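Local coordinates for protein type I modular polyketide synthase (Streptomyces albus subsp. albus, PDB 6IYT) that probably loads an extender unit, apparently ethylmalonyl, from coenzyme A onto its acyl carrier protein through an acyltransferase domain during salinomycin polyketide assembly, at residues S155-H160 with V187-M192; V191-A196 with A219-G224. One frame throughout, in Å; residues are numbered along the deposited sequence.

How the contacts relate
Both contacts hinge on helix 181-200 of the acyltransferase domain. From the N terminus, helix 144-158 comes first; the chain then runs through helix 165-170 and returns, and contact 1 closes this excursion of 26 residues by setting 155-160 against 187-192. A little further along the same helix, 191-196 opens contact 2, which closes a second loop of 22 residues through strand 208-211 and ends on helix 215-223. The loops follow one another rather than nest, and segments 187-192 and 191-196 overlap at Val-191 and Met-192. The centres lie about 11 Å apart, and Phe-189 CE1 touches Ala-221 CB at 3.9 Å. Together the contacts tie helix 144-158, through 181-200, to helix 215-223 beside the parallel sheet.

Contact 1 of 2, residues S155-H160 with V187-M192; sequences SAVEAH and VLFTVM
Val-157 reaches across to Phe-189 and Thr-190, joining the C-terminal part of helix 144-158 to helix 181-200. Before it in 155-160, Ser-155 turns its hydroxyl back to Ala-151 O, and Ala-156 packs on Ala-232 of helix 228-245. Val-157 then carries the contact with one methyl. Its CG1 lies 3.6 Å from Thr-190 CG2, the two side chains meeting at about a right angle, and 4.1 Å from Phe-189 CD2. Here it comes to the ring's edge, near the ring plane, rather than over a face. CG1 is close to eclipsed with the backbone N (chi1 -13°), an unusual torsion that, as modelled, directs this methyl at the partner helix. On that helix, Phe-189 CG is anti to its own N (chi1 167°), which sends the ring out beside Val-157, the two side chains sliding past each other in opposite senses. Thr-190 splits its branches: CG2 faces Val-157, while OG1 folds back on its own helix and donates to Val-187 O at 2.6 Å. The bond falls on a lone pair in the carbonyl plane, with a C=O...OG1 angle of 126°. Val-187 O also accepts from Val-191 N at 2.9 Å, so two donors grip it. Further along, Glu-158 OE1 accepts from Val-165 N of helix 165-170, whose Val-165 side chain also touches Val-157 and Thr-190. His-160 N bonds to Val-157 O at 2.9 Å as the chain turns. With no hydrogen bond between the two segments, the join is purely apolar: the threonine satisfies its buried hydroxyl within its own helix and offers only carbon to the neighbouring one.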
loop_
_atom_site.group_PDB
_atom_site.type_symbol
_atom_site.label_atom_id
_atom_site.label_comp_id
_atom_site.label_asym_id
_atom_site.label_seq_id
_atom_site.Cartn_x
_atom_site.Cartn_y
_atom_site.Cartn_z
ATOM N N SER A 155 -7.140 -15.122 11.113
ATOM C CA SER A 155 -7.885 -15.742 12.205
ATOM C C SER A 155 -8.979 -14.850 12.661
ATOM O O SER A 155 -10.045 -15.318 12.993
ATOM C CB SER A 155 -6.985 -16.078 13.381
ATOM O OG SER A 155 -6.130 -17.149 13.036
ATOM N N ALA A 156 -8.702 -13.552 12.695
ATOM C CA ALA A 156 -9.695 -12.581 13.057
ATOM C C ALA A 156 -10.821 -12.536 12.050
ATOM O O ALA A 156 -11.997 -12.511 12.433
ATOM C CB ALA A 156 -9.063 -11.205 13.236
ATOM N N VAL A 157 -10.514 -12.603 10.757
ATOM C CA VAL A 157 -11.606 -12.575 9.814
ATOM C C VAL A 157 -12.368 -13.911 9.721
ATOM O O VAL A 157 -13.592 -13.906 9.665
ATOM C CB VAL A 157 -11.306 -11.989 8.435
ATOM C CG1 VAL A 157 -10.004 -11.249 8.352
ATOM C CG2 VAL A 157 -11.612 -12.952 7.310
ATOM N N GLU A 158 -11.691 -14.985 10.077
ATOM C CA GLU A 158 -12.297 -16.317 9.983
ATOM C C GLU A 158 -13.226 -16.615 11.151
ATOM O O GLU A 158 -13.978 -17.574 11.106
ATOM C CB GLU A 158 -11.201 -17.386 9.875
ATOM C CG GLU A 158 -10.609 -17.425 8.508
ATOM C CD GLU A 158 -9.305 -18.148 8.438
ATOM O OE1 GLU A 158 -8.636 -18.036 7.382
ATOM O OE2 GLU A 158 -9.049 -18.984 9.319
ATOM N N ALA A 159 -13.219 -15.755 12.161
ATOM C CA ALA A 159 -14.239 -15.822 13.222
ATOM C C ALA A 159 -15.627 -15.504 12.662
ATOM O O ALA A 159 -16.651 -15.806 13.306
ATOM C CB ALA A 159 -13.890 -14.888 14.348
ATOM N N HIS A 160 -15.665 -14.921 11.458
ATOM C CA HIS A 160 -16.916 -14.336 10.907
ATOM C C HIS A 160 -17.269 -14.816 9.510
ATOM O O HIS A 160 -18.252 -14.351 8.905
ATOM C CB HIS A 160 -16.832 -12.825 10.908
ATOM C CG HIS A 160 -16.556 -12.253 12.242
ATOM N ND1 HIS A 160 -17.500 -12.243 13.242
ATOM C CD2 HIS A 160 -15.394 -11.885 12.820
ATOM C CE1 HIS A 160 -16.946 -11.823 14.360
ATOM N NE2 HIS A 160 -15.685 -11.540 14.116
ATOM N N VAL A 187 -10.137 -10.129 2.223
ATOM C CA VAL A 187 -8.808 -10.577 1.776
ATOM C C VAL A 187 -7.843 -9.371 1.609
ATOM O O VAL A 187 -6.748 -9.389 2.127
ATOM C CB VAL A 187 -8.892 -11.358 0.483
ATOM C CG1 VAL A 187 -7.525 -11.476 -0.139
ATOM C CG2 VAL A 187 -9.487 -12.723 0.744
ATOM N N LEU A 188 -8.330 -8.290 0.991
ATOM C CA LEU A 188 -7.559 -7.039 0.893
ATOM C C LEU A 188 -7.147 -6.493 2.249
ATOM O O LEU A 188 -6.040 -6.016 2.406
ATOM C CB LEU A 188 -8.361 -5.985 0.144
ATOM C CG LEU A 188 -8.017 -5.600 -1.292
ATOM C CD1 LEU A 188 -7.212 -6.616 -2.049
ATOM C CD2 LEU A 188 -9.254 -5.154 -2.068
ATOM N N PHE A 189 -8.094 -6.477 3.195
ATOM C CA PHE A 189 -7.832 -6.100 4.555
ATOM C C PHE A 189 -6.664 -6.916 5.145
ATOM O O PHE A 189 -5.726 -6.354 5.674
ATOM C CB PHE A 189 -9.083 -6.312 5.395
ATOM C CG PHE A 189 -8.847 -6.239 6.866
ATOM C CD1 PHE A 189 -8.842 -5.015 7.515
ATOM C CD2 PHE A 189 -8.830 -7.370 7.617
ATOM C CE1 PHE A 189 -8.680 -4.927 8.891
ATOM C CE2 PHE A 189 -8.697 -7.309 8.987
ATOM C CZ PHE A 189 -8.627 -6.071 9.631
ATOM N N THR A 190 -6.696 -8.227 4.950
ATOM C CA THR A 190 -5.685 -9.099 5.530
ATOM C C THR A 190 -4.351 -8.825 4.892
ATOM O O THR A 190 -3.360 -8.665 5.589
ATOM C CB THR A 190 -6.045 -10.595 5.375
ATOM O OG1 THR A 190 -5.968 -10.974 3.999
ATOM C CG2 THR A 190 -7.384 -10.824 5.872
ATOM N N VAL A 191 -4.355 -8.622 3.594
ATOM C CA VAL A 191 -3.114 -8.393 2.874
ATOM C C VAL A 191 -2.502 -7.018 3.263
ATOM O O VAL A 191 -1.293 -6.930 3.556
ATOM C CB VAL A 191 -3.318 -8.478 1.360
ATOM C CG1 VAL A 191 -2.138 -7.896 0.641
ATOM C CG2 VAL A 191 -3.548 -9.908 0.930
ATOM N N MET A 192 -3.342 -5.988 3.384
ATOM C CA MET A 192 -2.825 -4.603 3.657
ATOM C C MET A 192 -2.273 -4.493 5.083
ATOM O O MET A 192 -1.194 -3.929 5.318
ATOM C CB MET A 192 -3.931 -3.581 3.454
ATOM C CG MET A 192 -4.162 -3.224 2.013
ATOM S SD MET A 192 -5.280 -1.805 1.814
ATOM C CE MET A 192 -6.762 -2.401 2.557
#

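Contact 2 of 2, residues V191-A196 with A219-G224; sequences VMVSLA and AAAVSG
Val-193 touches both Ala-221 and Val-222 with its two methyls, and this is the close part of the packing between helices 181-200 and 215-223. Its branches divide the work: CG2 sits 4.1 Å from Ala-221 CB, while CG1, anti to the backbone N (chi1 172°), meets Val-222 CG2 at 4.2 Å. One turn later Ala-196 CB approaches the same Val-222 CG2 at 4.3 Å, so that methyl lies against two residues of the partner helix. The short axes run in broadly the same direction, 34° apart and 9.6 Å at their nearest. Inward, Ala-196 packs on Phe-123 and Val-222 on Phe-125 of strand 120-125, which places both helices over the parallel sheet. Val-193 and Ala-196 are buried, whereas Ala-221 and Val-222 stay partly exposed, so the contact loosens toward helix 215-223, near its end at Gly-224, where positive phi breaks the helix. GHSQG bridges the end of strand 208-211 and the start of this helix, consistent with the nucleophile elbow of acyltransferases. Only methyl groups meet across the interface, without a hydrogen bond, implying that shape and burial of hydrocarbon, not directional bonding, hold these helices together.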
loop_
_atom_site.group_PDB
_atom_site.type_symbol
_atom_site.label_atom_id
_atom_site.label_comp_id
_atom_site.label_asym_id
_atom_site.label_seq_id
_atom_site.Cartn_x
_atom_site.Cartn_y
_atom_site.Cartn_z
ATOM N N VAL A 191 -4.355 -8.622 3.594
ATOM C CA VAL A 191 -3.114 -8.393 2.874
ATOM C C VAL A 191 -2.502 -7.018 3.263
ATOM O O VAL A 191 -1.293 -6.930 3.556
ATOM C CB VAL A 191 -3.318 -8.478 1.360
ATOM C CG1 VAL A 191 -2.138 -7.896 0.641
ATOM C CG2 VAL A 191 -3.548 -9.908 0.930
ATOM N N MET A 192 -3.342 -5.988 3.384
ATOM C CA MET A 192 -2.825 -4.603 3.657
ATOM C C MET A 192 -2.273 -4.493 5.083
ATOM O O MET A 192 -1.194 -3.929 5.318
ATOM C CB MET A 192 -3.931 -3.581 3.454
ATOM C CG MET A 192 -4.162 -3.224 2.013
ATOM S SD MET A 192 -5.280 -1.805 1.814
ATOM C CE MET A 192 -6.762 -2.401 2.557
ATOM N N VAL A 193 -2.961 -5.093 6.020
ATOM C CA VAL A 193 -2.481 -5.085 7.369
ATOM C C VAL A 193 -1.179 -5.867 7.466
ATOM O O VAL A 193 -0.263 -5.476 8.195
ATOM C CB VAL A 193 -3.534 -5.677 8.337
ATOM C CG1 VAL A 193 -2.935 -5.836 9.727
ATOM C CG2 VAL A 193 -4.790 -4.798 8.384
ATOM N N SER A 194 -1.095 -7.006 6.774
ATOM C CA SER A 194 0.087 -7.861 6.900
ATOM C C SER A 194 1.299 -7.277 6.198
ATOM O O SER A 194 2.443 -7.499 6.620
ATOM C CB SER A 194 -0.185 -9.257 6.343
ATOM O OG SER A 194 -1.290 -9.841 6.998
ATOM N N LEU A 195 1.064 -6.524 5.129
ATOM C CA LEU A 195 2.155 -5.848 4.437
ATOM C C LEU A 195 2.785 -4.764 5.296
ATOM O O LEU A 195 3.994 -4.570 5.262
ATOM C CB LEU A 195 1.708 -5.277 3.095
ATOM C CG LEU A 195 1.401 -6.230 1.966
ATOM C CD1 LEU A 195 0.855 -5.451 0.781
ATOM C CD2 LEU A 195 2.605 -7.035 1.529
ATOM N N ALA A 196 2.018 -4.187 6.207
ATOM C CA ALA A 196 2.606 -3.177 7.116
ATOM C C ALA A 196 3.664 -3.833 8.058
ATOM O O ALA A 196 4.706 -3.227 8.368
ATOM C CB ALA A 196 1.533 -2.505 7.906
ATOM N N ALA A 219 -6.375 0.700 8.200
ATOM C CA ALA A 219 -5.647 1.755 8.890
ATOM C C ALA A 219 -5.923 1.741 10.402
ATOM O O ALA A 219 -4.988 1.857 11.233
ATOM C CB ALA A 219 -6.022 3.088 8.310
ATOM N N ALA A 220 -7.196 1.576 10.759
ATOM C CA ALA A 220 -7.605 1.494 12.177
ATOM C C ALA A 220 -7.024 0.267 12.860
ATOM O O ALA A 220 -6.684 0.311 14.056
ATOM C CB ALA A 220 -9.112 1.481 12.283
ATOM N N ALA A 221 -6.946 -0.848 12.138
ATOM C CA ALA A 221 -6.367 -2.051 12.694
ATOM C C ALA A 221 -4.862 -1.834 12.950
ATOM O O ALA A 221 -4.324 -2.249 13.980
ATOM C CB ALA A 221 -6.597 -3.224 11.772
ATOM N N VAL A 222 -4.196 -1.176 12.030
ATOM C CA VAL A 222 -2.763 -0.923 12.188
ATOM C C VAL A 222 -2.471 0.102 13.310
ATOM O O VAL A 222 -1.519 -0.069 14.108
ATOM C CB VAL A 222 -2.130 -0.517 10.840
ATOM C CG1 VAL A 222 -0.715 0.009 11.022
ATOM C CG2 VAL A 222 -2.149 -1.706 9.883
ATOM N N SER A 223 -3.277 1.140 13.404
ATOM C CA SER A 223 -3.076 2.142 14.445
ATOM C C SER A 223 -3.500 1.617 15.836
ATOM O O SER A 223 -3.282 2.289 16.842
ATOM C CB SER A 223 -3.824 3.426 14.126
ATOM O OG SER A 223 -5.214 3.289 14.371
ATOM N N GLY A 224 -4.284 0.544 15.862
ATOM C CA GLY A 224 -4.846 0.060 17.130
ATOM C C GLY A 224 -6.135 0.764 17.566
ATOM O O GLY A 224 -6.637 0.520 18.693
#